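Local coordinates for protein ribokinase (Cryptococcus neoformans var. grubii serotype A, PDB 6CW5) that probably phosphorylates D-ribose at O-5 using ATP and magnesium, giving D-ribose 5-phosphate for nucleotide synthesis and the pentose phosphate pathway, at residues A[49-52]-A[53-57]; A[280-283]-A[284-288]; A[75-78]-A[79-83]; A[118-121]-A[122-126]; A[149-152]-A[153-157]. All coordinates share one frame; numbering follows the deposited sequence.

How the contacts relate
Two helix starts meet at the centre of this arrangement. Contact 1 supplies a predicted ribose-binding helix start, its pocket here filled by glycerol, and contact 2 the predicted catalytic base; their centres lie about 10 Å apart, and Lys51 NZ reaches Asp281 OD2 at 2.8 Å. Contact 3 packs on the other flank of contact 1, centres about 12 Å apart, where Phe57 CE1 meets Met82 O at 3.9 Å. Contacts 4 and 5 form a second pair, centres about 15 Å apart, in which Leu126 CD2 meets Ser151 OG at 4.2 Å, and both touch the second subunit. Of these two, contact 4 lies nearer the sugar site, its closest atoms about 6 Å from contact 1.

Contact 1 of 5, residues A[49-52]-A[53-57]; sequences GGKG and ANQAF. With GOL (glycerol), chain B.
Gly50 and Asn54 open helix 51-61, in the Gly-Gly-Lys-Gly-Ala-Asn sequence of the PfkB sugar kinases, where a glycine-rich helix start doubles as a predicted ribose site. The backbone bonds come first. Gly50, at the N-cap position with a positive phi of 98°, receives Asn54 N on its O at 2.9 Å, and the next two bonds of the helix run from Gln55 N to Lys51 O and from Ala56 N to Gly52 O. Asn54 CG, turned beside its own backbone N (chi1 -73°), lies back over this first turn, 3.1 Å from Gly50 O. The polar ends reach beyond the helix. Lys51 NZ forms a salt bridge with Asp281 OD2, which also accepts from Asn54 ND2, while Gln55 spans between Gln144 through OE1 and Asp281 OD1 through NE2. Three side chains from the start of one helix thus grip both oxygens of one carboxylate and fix its orientation. Side-chain packing is slight: bent at chi2 and chi4, the Lys51 chain passes CD obliquely across the Gln55 amide, 3.9 Å from NE2, and Ala53 CB rests 3.3 Å from Gly49 O. A glycerol molecule, probably from the crystallisation liquor, occupies the pocket, held also by Asp24, Glu146 and Asn22. Gly50 N gives it a hydrogen bond at O1 (3.2 Å, 157°) and a weak one at O2; Asn54 ND2 reaches O1 weakly at 2.9 Å, and Lys51 NZ meets glycerol O3 at 3.1 Å.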
# COMPACT_ATOMS: atom_id res chain seq x y z
N GLY A 49 -14.08 -18.25 6.09
CA GLY A 49 -12.72 -18.23 6.59
C GLY A 49 -11.99 -16.92 6.29
O GLY A 49 -12.61 -15.87 6.13
N GLY A 50 -10.66 -17.02 6.20
CA GLY A 50 -9.78 -15.88 5.99
C GLY A 50 -9.17 -15.38 7.28
O GLY A 50 -9.84 -15.33 8.32
N LYS A 51 -7.88 -15.02 7.25
CA LYS A 51 -7.22 -14.53 8.47
C LYS A 51 -7.98 -13.35 9.08
O LYS A 51 -8.25 -13.33 10.29
CB LYS A 51 -5.77 -14.15 8.15
CG LYS A 51 -4.81 -15.35 7.96
CD LYS A 51 -4.29 -15.91 9.26
CE LYS A 51 -3.95 -17.42 9.15
NZ LYS A 51 -5.24 -18.19 8.87
N GLY A 52 -8.40 -12.39 8.27
CA GLY A 52 -9.07 -11.22 8.84
C GLY A 52 -10.43 -11.56 9.43
O GLY A 52 -10.74 -11.19 10.56
N ALA A 53 -11.27 -12.26 8.66
CA ALA A 53 -12.60 -12.59 9.17
C ALA A 53 -12.53 -13.50 10.40
O ALA A 53 -13.31 -13.33 11.36
CB ALA A 53 -13.42 -13.26 8.06
N ASN A 54 -11.67 -14.53 10.36
CA ASN A 54 -11.54 -15.45 11.49
C ASN A 54 -11.16 -14.70 12.76
O ASN A 54 -11.73 -14.93 13.83
CB ASN A 54 -10.45 -16.51 11.24
CG ASN A 54 -10.85 -17.57 10.24
OD1 ASN A 54 -12.02 -17.71 9.89
ND2 ASN A 54 -9.87 -18.34 9.77
N GLN A 55 -10.15 -13.84 12.65
CA GLN A 55 -9.67 -13.13 13.83
C GLN A 55 -10.69 -12.09 14.29
O GLN A 55 -10.91 -11.93 15.50
CB GLN A 55 -8.30 -12.50 13.53
CG GLN A 55 -7.22 -13.58 13.44
CD GLN A 55 -5.80 -13.07 13.11
OE1 GLN A 55 -5.48 -11.89 13.24
NE2 GLN A 55 -4.96 -14.00 12.65
N ALA A 56 -11.39 -11.43 13.36
CA ALA A 56 -12.44 -10.49 13.77
C ALA A 56 -13.57 -11.22 14.48
O ALA A 56 -14.11 -10.74 15.49
CB ALA A 56 -12.98 -9.73 12.55
N PHE A 57 -13.98 -12.36 13.92
CA PHE A 57 -15.02 -13.18 14.52
C PHE A 57 -14.65 -13.58 15.95
O PHE A 57 -15.51 -13.61 16.84
CB PHE A 57 -15.23 -14.41 13.65
CG PHE A 57 -16.52 -15.09 13.87
CD1 PHE A 57 -17.68 -14.60 13.28
CD2 PHE A 57 -16.60 -16.22 14.68
CE1 PHE A 57 -18.89 -15.25 13.47
CE2 PHE A 57 -17.82 -16.85 14.89
CZ PHE A 57 -18.96 -16.37 14.28
C1 GOL B . -8.23 -19.68 7.22
O1 GOL B . -9.67 -19.90 7.33
C2 GOL B . -7.92 -19.72 5.70
O2 GOL B . -8.78 -18.90 4.98
C3 GOL B . -6.44 -19.34 5.50
O3 GOL B . -6.31 -18.01 5.99

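Contact 2 of 5, residues A[280-283]-A[284-288]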
# COMPACT_ATOMS: atom_id res chain seq x y z
N GLY A 280 -5.24 -20.99 15.36
CA GLY A 280 -4.35 -19.87 15.58
C GLY A 280 -5.07 -18.54 15.44
O GLY A 280 -4.82 -17.61 16.19
N ASP A 281 -6.00 -18.45 14.47
CA ASP A 281 -6.79 -17.23 14.32
C ASP A 281 -7.68 -17.01 15.54
O ASP A 281 -7.82 -15.88 16.02
CB ASP A 281 -7.64 -17.30 13.05
CG ASP A 281 -6.79 -17.30 11.80
OD1 ASP A 281 -5.65 -16.80 11.87
OD2 ASP A 281 -7.24 -17.79 10.76
N CYS A 282 -8.29 -18.08 16.04
CA CYS A 282 -9.04 -17.98 17.29
C CYS A 282 -8.17 -17.40 18.39
O CYS A 282 -8.54 -16.43 19.06
CB CYS A 282 -9.57 -19.36 17.68
SG CYS A 282 -10.61 -19.31 19.13
N PHE A 283 -6.98 -17.98 18.59
CA PHE A 283 -6.09 -17.48 19.62
C PHE A 283 -5.83 -15.98 19.45
O PHE A 283 -5.93 -15.21 20.41
CB PHE A 283 -4.77 -18.27 19.59
CG PHE A 283 -3.81 -17.83 20.65
CD1 PHE A 283 -3.84 -18.41 21.90
CD2 PHE A 283 -2.87 -16.84 20.39
CE1 PHE A 283 -2.95 -18.00 22.89
CE2 PHE A 283 -2.00 -16.43 21.37
CZ PHE A 283 -2.03 -17.02 22.62
N ALA A 284 -5.51 -15.55 18.23
CA ALA A 284 -5.16 -14.15 18.00
C ALA A 284 -6.31 -13.21 18.38
O ALA A 284 -6.10 -12.18 19.03
CB ALA A 284 -4.78 -13.94 16.54
N GLY A 285 -7.53 -13.53 17.94
CA GLY A 285 -8.66 -12.67 18.28
C GLY A 285 -8.96 -12.66 19.77
O GLY A 285 -9.25 -11.61 20.35
N TYR A 286 -8.90 -13.83 20.42
CA TYR A 286 -9.08 -13.85 21.87
C TYR A 286 -7.96 -13.10 22.59
O TYR A 286 -8.21 -12.46 23.62
CB TYR A 286 -9.18 -15.29 22.39
CG TYR A 286 -10.61 -15.72 22.60
CD1 TYR A 286 -11.20 -15.66 23.87
CD2 TYR A 286 -11.40 -16.14 21.52
CE1 TYR A 286 -12.53 -16.02 24.06
CE2 TYR A 286 -12.74 -16.50 21.71
CZ TYR A 286 -13.29 -16.44 22.98
OH TYR A 286 -14.61 -16.78 23.19
N PHE A 287 -6.73 -13.16 22.06
CA PHE A 287 -5.65 -12.41 22.69
C PHE A 287 -5.89 -10.92 22.60
O PHE A 287 -5.74 -10.19 23.58
CB PHE A 287 -4.32 -12.78 22.04
CG PHE A 287 -3.15 -11.98 22.54
CD1 PHE A 287 -2.63 -12.21 23.81
CD2 PHE A 287 -2.56 -11.01 21.74
CE1 PHE A 287 -1.54 -11.48 24.29
CE2 PHE A 287 -1.48 -10.27 22.20
CZ PHE A 287 -0.97 -10.51 23.49
N VAL A 288 -6.27 -10.43 21.42
CA VAL A 288 -6.59 -9.01 21.26
C VAL A 288 -7.78 -8.63 22.14
O VAL A 288 -7.76 -7.60 22.82
CB VAL A 288 -6.85 -8.70 19.78
CG1 VAL A 288 -7.42 -7.29 19.61
CG2 VAL A 288 -5.56 -8.86 18.95
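Phe283 and Phe287 sit one turn apart on helix 279-292 and lean down the same flank. CG of each is anti to the backbone N (chi1 -179° for Phe283), yet the rings do not stack: the Phe283 ring brings its CE2 obliquely to Phe287 CB at 4.4 Å. The shortest backbone bond of the contact runs from Phe287 N to Phe283 O, 2.8 Å. Beyond this helix, Phe283 packs on Ile244 and on Cys304 of helix 297-311, and Phe287 meets Trp191 edge-to-face.

Ala284 carries the next largest share. Its N bonds to Gly280 O at 3.0 Å, and its CB lies against two carbonyl oxygens of the preceding turn, 3.6 Å from Asp281 O and 3.7 Å from Gly280 O, while also touching Ile193 of the central sheet. The helix opens at the Gly-Ala-Gly-Asp motif of the PfkB kinases, whose N-terminus probably faces the transferred phosphate. There Gly280 and Asp281 are predicted to serve ATP, and Asp281 also the sugar, as the proton acceptor; its carboxylate faces the start of helix 51-61.

Cys282 lies on the flank away from the sheet. With SG anti to N (chi1 -175°), the sulfur approaches the Tyr286 ring obliquely, 4.0 Å from CD2 and 56° off the ring normal, a Cys sulfur-aromatic contact. Cys282 O meets the same ring at its edge, 3.8 Å from CD2, while accepting from Tyr286 N. The phenol OH reaches past the helix to bond with the carbonyl of Pro322.

Contact 3 of 5, residues A[75-78]-A[79-83]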
# COMPACT_ATOMS: atom_id res chain seq x y z
N ASP A 75 -20.33 -13.00 -4.13
CA ASP A 75 -20.49 -14.38 -3.70
C ASP A 75 -20.13 -14.59 -2.24
O ASP A 75 -20.35 -15.68 -1.71
CB ASP A 75 -19.66 -15.32 -4.58
CG ASP A 75 -18.16 -15.03 -4.55
OD1 ASP A 75 -17.69 -14.00 -3.99
OD2 ASP A 75 -17.42 -15.89 -5.08
N GLY A 76 -19.59 -13.57 -1.57
CA GLY A 76 -19.22 -13.66 -0.18
C GLY A 76 -20.17 -12.96 0.76
O GLY A 76 -19.87 -12.89 1.97
N ILE A 77 -21.29 -12.45 0.29
CA ILE A 77 -22.19 -11.70 1.17
C ILE A 77 -22.64 -12.56 2.35
O ILE A 77 -22.79 -12.05 3.46
CB ILE A 77 -23.37 -11.15 0.35
CG1 ILE A 77 -22.89 -9.98 -0.52
CG2 ILE A 77 -24.51 -10.70 1.26
CD1 ILE A 77 -23.85 -9.65 -1.67
N TRP A 78 -22.78 -13.87 2.15
CA TRP A 78 -23.17 -14.74 3.26
C TRP A 78 -22.13 -14.75 4.38
O TRP A 78 -22.47 -14.94 5.55
CB TRP A 78 -23.46 -16.16 2.75
CG TRP A 78 -22.25 -16.87 2.18
CD1 TRP A 78 -21.79 -16.80 0.90
CD2 TRP A 78 -21.37 -17.76 2.88
NE1 TRP A 78 -20.67 -17.59 0.76
CE2 TRP A 78 -20.40 -18.20 1.96
CE3 TRP A 78 -21.32 -18.25 4.19
CZ2 TRP A 78 -19.37 -19.09 2.31
CZ3 TRP A 78 -20.30 -19.14 4.53
CH2 TRP A 78 -19.36 -19.55 3.59
N VAL A 79 -20.85 -14.53 4.04
CA VAL A 79 -19.83 -14.39 5.08
C VAL A 79 -19.96 -13.04 5.77
O VAL A 79 -19.83 -12.94 7.00
CB VAL A 79 -18.43 -14.57 4.47
CG1 VAL A 79 -17.35 -14.50 5.58
CG2 VAL A 79 -18.34 -15.89 3.68
N LYS A 80 -20.19 -11.97 5.00
CA LYS A 80 -20.46 -10.67 5.60
C LYS A 80 -21.64 -10.74 6.56
O LYS A 80 -21.62 -10.13 7.64
CB LYS A 80 -20.72 -9.63 4.50
CG LYS A 80 -20.92 -8.19 4.99
CD LYS A 80 -20.96 -7.20 3.83
CE LYS A 80 -21.48 -5.81 4.27
NZ LYS A 80 -22.90 -5.83 4.64
N GLU A 81 -22.67 -11.50 6.20
CA GLU A 81 -23.84 -11.60 7.07
C GLU A 81 -23.55 -12.40 8.34
O GLU A 81 -24.10 -12.11 9.40
CB GLU A 81 -25.00 -12.22 6.30
CG GLU A 81 -25.36 -11.40 5.08
CD GLU A 81 -26.49 -11.99 4.30
OE1 GLU A 81 -26.64 -13.23 4.28
OE2 GLU A 81 -27.25 -11.19 3.71
N MET A 82 -22.69 -13.43 8.24
CA MET A 82 -22.25 -14.15 9.43
C MET A 82 -21.48 -13.23 10.36
O MET A 82 -21.69 -13.24 11.58
CB MET A 82 -21.37 -15.34 9.05
CG MET A 82 -22.07 -16.52 8.42
SD MET A 82 -20.88 -17.86 8.16
CE MET A 82 -20.29 -18.14 9.83
N LEU A 83 -20.54 -12.47 9.80
CA LEU A 83 -19.78 -11.52 10.61
C LEU A 83 -20.71 -10.55 11.32
O LEU A 83 -20.59 -10.32 12.53
CB LEU A 83 -18.79 -10.77 9.71
CG LEU A 83 -17.59 -11.57 9.22
CD1 LEU A 83 -16.98 -10.87 7.99
CD2 LEU A 83 -16.55 -11.71 10.35
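Val79 pushes its CG2 methyl onto one face of the Trp78 indole, a CH-pi contact with the methyl carbon almost over the ring centre: it lies 3.5 Å from the centroid of the six-membered ring and 8° off its normal. Trp78 CG occupies the position between backbone N and carbonyl carbon (chi1 65°), and this folds the ring over the start of the following residue rather than out along the helix. Met82, a turn further on, comes alongside. Its SD stands 3.9 Å from Trp78 CZ3, a Met-aromatic contact made obliquely. On another side of the helix Ile77 CG2 touches the carboxylate end of Glu81, 3.7 Å from OE2.

The backbone that sets these positions is the first turn of helix 77-85, with Gly76 at the N-cap position. Gly76 O accepts twice: Val79 N comes from above the carbonyl plane at 2.8 Å, in a 3-10 manner, and Lys80 N lies in that plane at 3.2 Å. Further on, Glu81 N bonds to Ile77 O at 2.8 Å and Met82 N to Trp78 O. Outside the turn, Ala48 of strand 43-49 meets Trp78, Val79 and Met82, and Lys80 runs over Leu93 and Ile95 to a salt bridge with Glu84. Helix 77-85 is the helix of the beta-alpha-beta unit between strands 66-73 and 93-96.

Trp78 is also near Ile23, predicted to bind the sugar. Main-chain bonds hold the turn, while the contact across the indole is dispersive: a methyl and a thioether against a polarisable ring.

Contact 4 of 5, residues A[118-121]-A[122-126]; sequences LHAG and ANYYL
Ala120 and Asn123 close a type II' turn just beyond strand 115-119, with Gly121 at a positive phi of 54° and Asn123 N bonded to Ala120 O at 2.9 Å; a 3-10 turn follows, Tyr124 N reaching Gly121 O at 3.2 Å from above the carbonyl plane. The side-chain contact is made by Ala120 CB, which meets the Tyr124 ring obliquely, 3.5 Å from CD1 and 3.8 Å from CG. Tyr124 OH is hydrogen-bonded to Thr130 OG1 of the second subunit, whose Pro127 packs on the same tyrosine. Asn123 turns inward instead. With CG anti to the carbonyl carbon (chi1 -73°), the amide gives its ND2 to a water at 2.9 Å, and that water donates to His119 O at 3.0 Å, tying the strand end back to the turn. Asn123 OD1 accepts from Val21 N, so both ends of the buried amide have partners next to Asn22, a residue predicted to bind the sugar. The arrangement is a turn at the edge of the small four-stranded sheet, consistent with the lid of ribokinases that covers the sugar and pairs with its copy in the dimer.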
# COMPACT_ATOMS: atom_id res chain seq x y z
N LEU A 118 -3.90 -20.08 -1.58
CA LEU A 118 -4.75 -18.90 -1.51
C LEU A 118 -4.98 -18.34 -2.91
O LEU A 118 -4.09 -18.36 -3.76
CB LEU A 118 -4.08 -17.84 -0.64
CG LEU A 118 -3.88 -18.17 0.83
CD1 LEU A 118 -3.13 -17.00 1.50
CD2 LEU A 118 -5.24 -18.43 1.48
N HIS A 119 -6.19 -17.84 -3.15
CA HIS A 119 -6.45 -17.02 -4.32
C HIS A 119 -6.97 -15.70 -3.79
O HIS A 119 -7.99 -15.68 -3.12
CB HIS A 119 -7.49 -17.69 -5.24
CG HIS A 119 -8.06 -16.78 -6.27
ND1 HIS A 119 -7.33 -16.32 -7.35
CD2 HIS A 119 -9.28 -16.21 -6.38
CE1 HIS A 119 -8.08 -15.52 -8.08
NE2 HIS A 119 -9.27 -15.44 -7.52
N ALA A 120 -6.22 -14.61 -4.03
CA ALA A 120 -6.50 -13.35 -3.35
C ALA A 120 -7.89 -12.82 -3.67
O ALA A 120 -8.62 -12.38 -2.77
CB ALA A 120 -5.48 -12.30 -3.76
N GLY A 121 -8.26 -12.79 -4.95
CA GLY A 121 -9.57 -12.25 -5.33
C GLY A 121 -9.75 -10.85 -4.77
O GLY A 121 -8.84 -10.01 -4.82
N ALA A 122 -10.93 -10.60 -4.18
CA ALA A 122 -11.24 -9.27 -3.65
C ALA A 122 -10.34 -8.86 -2.50
O ALA A 122 -10.28 -7.66 -2.18
CB ALA A 122 -12.71 -9.24 -3.18
N ASN A 123 -9.62 -9.79 -1.88
CA ASN A 123 -8.74 -9.38 -0.78
C ASN A 123 -7.65 -8.44 -1.25
O ASN A 123 -7.11 -7.68 -0.42
CB ASN A 123 -8.12 -10.60 -0.10
CG ASN A 123 -9.11 -11.35 0.72
OD1 ASN A 123 -9.90 -10.75 1.46
ND2 ASN A 123 -9.10 -12.69 0.60
N TYR A 124 -7.31 -8.46 -2.54
CA TYR A 124 -6.30 -7.55 -3.08
C TYR A 124 -6.91 -6.37 -3.83
O TYR A 124 -6.20 -5.67 -4.56
CB TYR A 124 -5.31 -8.30 -3.99
CG TYR A 124 -4.07 -8.76 -3.25
CD1 TYR A 124 -4.16 -9.52 -2.09
CD2 TYR A 124 -2.80 -8.41 -3.71
CE1 TYR A 124 -3.02 -9.92 -1.41
CE2 TYR A 124 -1.65 -8.81 -3.05
CZ TYR A 124 -1.77 -9.57 -1.91
OH TYR A 124 -0.63 -9.96 -1.24
N TYR A 125 -8.20 -6.14 -3.65
CA TYR A 125 -8.85 -4.96 -4.21
C TYR A 125 -8.60 -3.74 -3.34
O TYR A 125 -8.71 -3.81 -2.11
CB TYR A 125 -10.33 -5.19 -4.31
CG TYR A 125 -11.16 -3.96 -4.62
CD1 TYR A 125 -11.34 -3.53 -5.95
CD2 TYR A 125 -11.82 -3.25 -3.61
CE1 TYR A 125 -12.14 -2.43 -6.25
CE2 TYR A 125 -12.64 -2.14 -3.93
CZ TYR A 125 -12.78 -1.73 -5.23
OH TYR A 125 -13.58 -0.63 -5.53
N LEU A 126 -8.28 -2.63 -3.98
CA LEU A 126 -8.20 -1.35 -3.31
C LEU A 126 -9.06 -0.38 -4.11
O LEU A 126 -8.91 -0.28 -5.34
CB LEU A 126 -6.75 -0.86 -3.24
CG LEU A 126 -5.88 -1.70 -2.31
CD1 LEU A 126 -4.44 -1.22 -2.37
CD2 LEU A 126 -6.42 -1.59 -0.91
O HOH W 1 -7.36 -14.89 -0.30

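Contact 5 of 5, residues A[149-152]-A[153-157]; sequences LSST and LAYLT
Leu149 O receives Leu153 N at 2.8 Å, almost straight (170°), and Ala154 N, Tyr155 N and Leu156 N repeat the pattern on Ser150, Ser151 and Thr152. Leu153 O in turn accepts twice, from Thr157 N and, at 2.8 Å, from Thr157 OG1. The two donors arrive from opposite faces of its plane, so the hydroxyl donates back into its own helix.

Other hydroxyls find partners beyond the helix. Ser150 OG is hydrogen-bonded to Ser150 of the second subunit, and Leu149 N to Thr130 of that subunit. Ser151 OG, anti to its backbone N (chi1 -174°), is held by Arg18, and Tyr155 OH is bonded to Asp69.

Between these polar ends the tyrosine ring lies along the preceding turn. Ser151 O sits at its edge, near the ring plane, 3.1 Å from CD1, while accepting from Tyr155 N, and Ser151 OG runs past CE1 at 3.7 Å.

Apolar packing is carried by Leu149 and Leu153, which lean against each other at an angle: Leu149 CG lies 3.8 Å from Leu153 CD1 and 3.9 Å from its CG. Leu153 continues onto Pro185, and Leu156 onto Phe184. Ala154 CB rests on Ser150 O at 3.4 Å, and on its outer side it packs on Ser150 of the second subunit. Helix 149-161 is the connection of a beta-alpha-beta unit between strands 140-143 and 167-170, part of the large alpha/beta domain of the ribokinase fold, and here its N-terminal turn borders the dimer interface.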
# COMPACT_ATOMS: atom_id res chain seq x y z
N LEU A 149 0.61 -6.08 0.81
CA LEU A 149 1.48 -5.71 1.94
C LEU A 149 1.53 -4.20 2.12
O LEU A 149 1.62 -3.72 3.25
CB LEU A 149 2.89 -6.27 1.73
CG LEU A 149 3.92 -5.94 2.85
CD1 LEU A 149 3.43 -6.45 4.21
CD2 LEU A 149 5.32 -6.55 2.46
N SER A 150 1.52 -3.43 1.02
CA SER A 150 1.58 -1.99 1.18
C SER A 150 0.42 -1.49 2.03
O SER A 150 0.56 -0.48 2.75
CB SER A 150 1.59 -1.28 -0.18
OG SER A 150 0.38 -1.46 -0.89
N SER A 151 -0.74 -2.14 1.94
CA SER A 151 -1.90 -1.70 2.73
C SER A 151 -1.70 -2.04 4.20
O SER A 151 -1.88 -1.19 5.08
CB SER A 151 -3.18 -2.33 2.16
OG SER A 151 -4.36 -1.82 2.80
N THR A 152 -1.27 -3.28 4.49
CA THR A 152 -0.91 -3.61 5.86
C THR A 152 0.14 -2.63 6.41
O THR A 152 0.01 -2.13 7.53
CB THR A 152 -0.40 -5.05 5.92
OG1 THR A 152 -1.47 -5.96 5.60
CG2 THR A 152 0.19 -5.39 7.32
N LEU A 153 1.19 -2.34 5.63
CA LEU A 153 2.21 -1.39 6.10
C LEU A 153 1.60 -0.02 6.40
O LEU A 153 1.98 0.64 7.39
CB LEU A 153 3.30 -1.24 5.03
CG LEU A 153 4.11 -2.52 4.80
CD1 LEU A 153 4.94 -2.31 3.56
CD2 LEU A 153 5.02 -2.76 6.00
N ALA A 154 0.71 0.45 5.53
CA ALA A 154 0.12 1.77 5.72
C ALA A 154 -0.69 1.83 7.01
O ALA A 154 -0.59 2.80 7.78
CB ALA A 154 -0.76 2.12 4.51
N TYR A 155 -1.50 0.80 7.28
CA TYR A 155 -2.32 0.82 8.49
C TYR A 155 -1.46 0.70 9.75
O TYR A 155 -1.69 1.40 10.74
CB TYR A 155 -3.34 -0.31 8.47
CG TYR A 155 -4.55 -0.03 7.61
CD1 TYR A 155 -4.43 0.14 6.23
CD2 TYR A 155 -5.82 0.08 8.18
CE1 TYR A 155 -5.58 0.39 5.45
CE2 TYR A 155 -6.94 0.32 7.41
CZ TYR A 155 -6.81 0.48 6.05
OH TYR A 155 -7.94 0.74 5.28
N LEU A 156 -0.47 -0.19 9.72
CA LEU A 156 0.44 -0.31 10.87
C LEU A 156 1.18 0.99 11.14
O LEU A 156 1.33 1.42 12.30
CB LEU A 156 1.44 -1.44 10.64
CG LEU A 156 2.55 -1.57 11.70
CD1 LEU A 156 1.93 -1.93 13.03
CD2 LEU A 156 3.54 -2.65 11.27
N THR A 157 1.65 1.65 10.08
CA THR A 157 2.36 2.92 10.26
C THR A 157 1.44 3.97 10.84
O THR A 157 1.83 4.73 11.76
CB THR A 157 2.93 3.36 8.91
OG1 THR A 157 3.86 2.35 8.46
CG2 THR A 157 3.68 4.69 9.06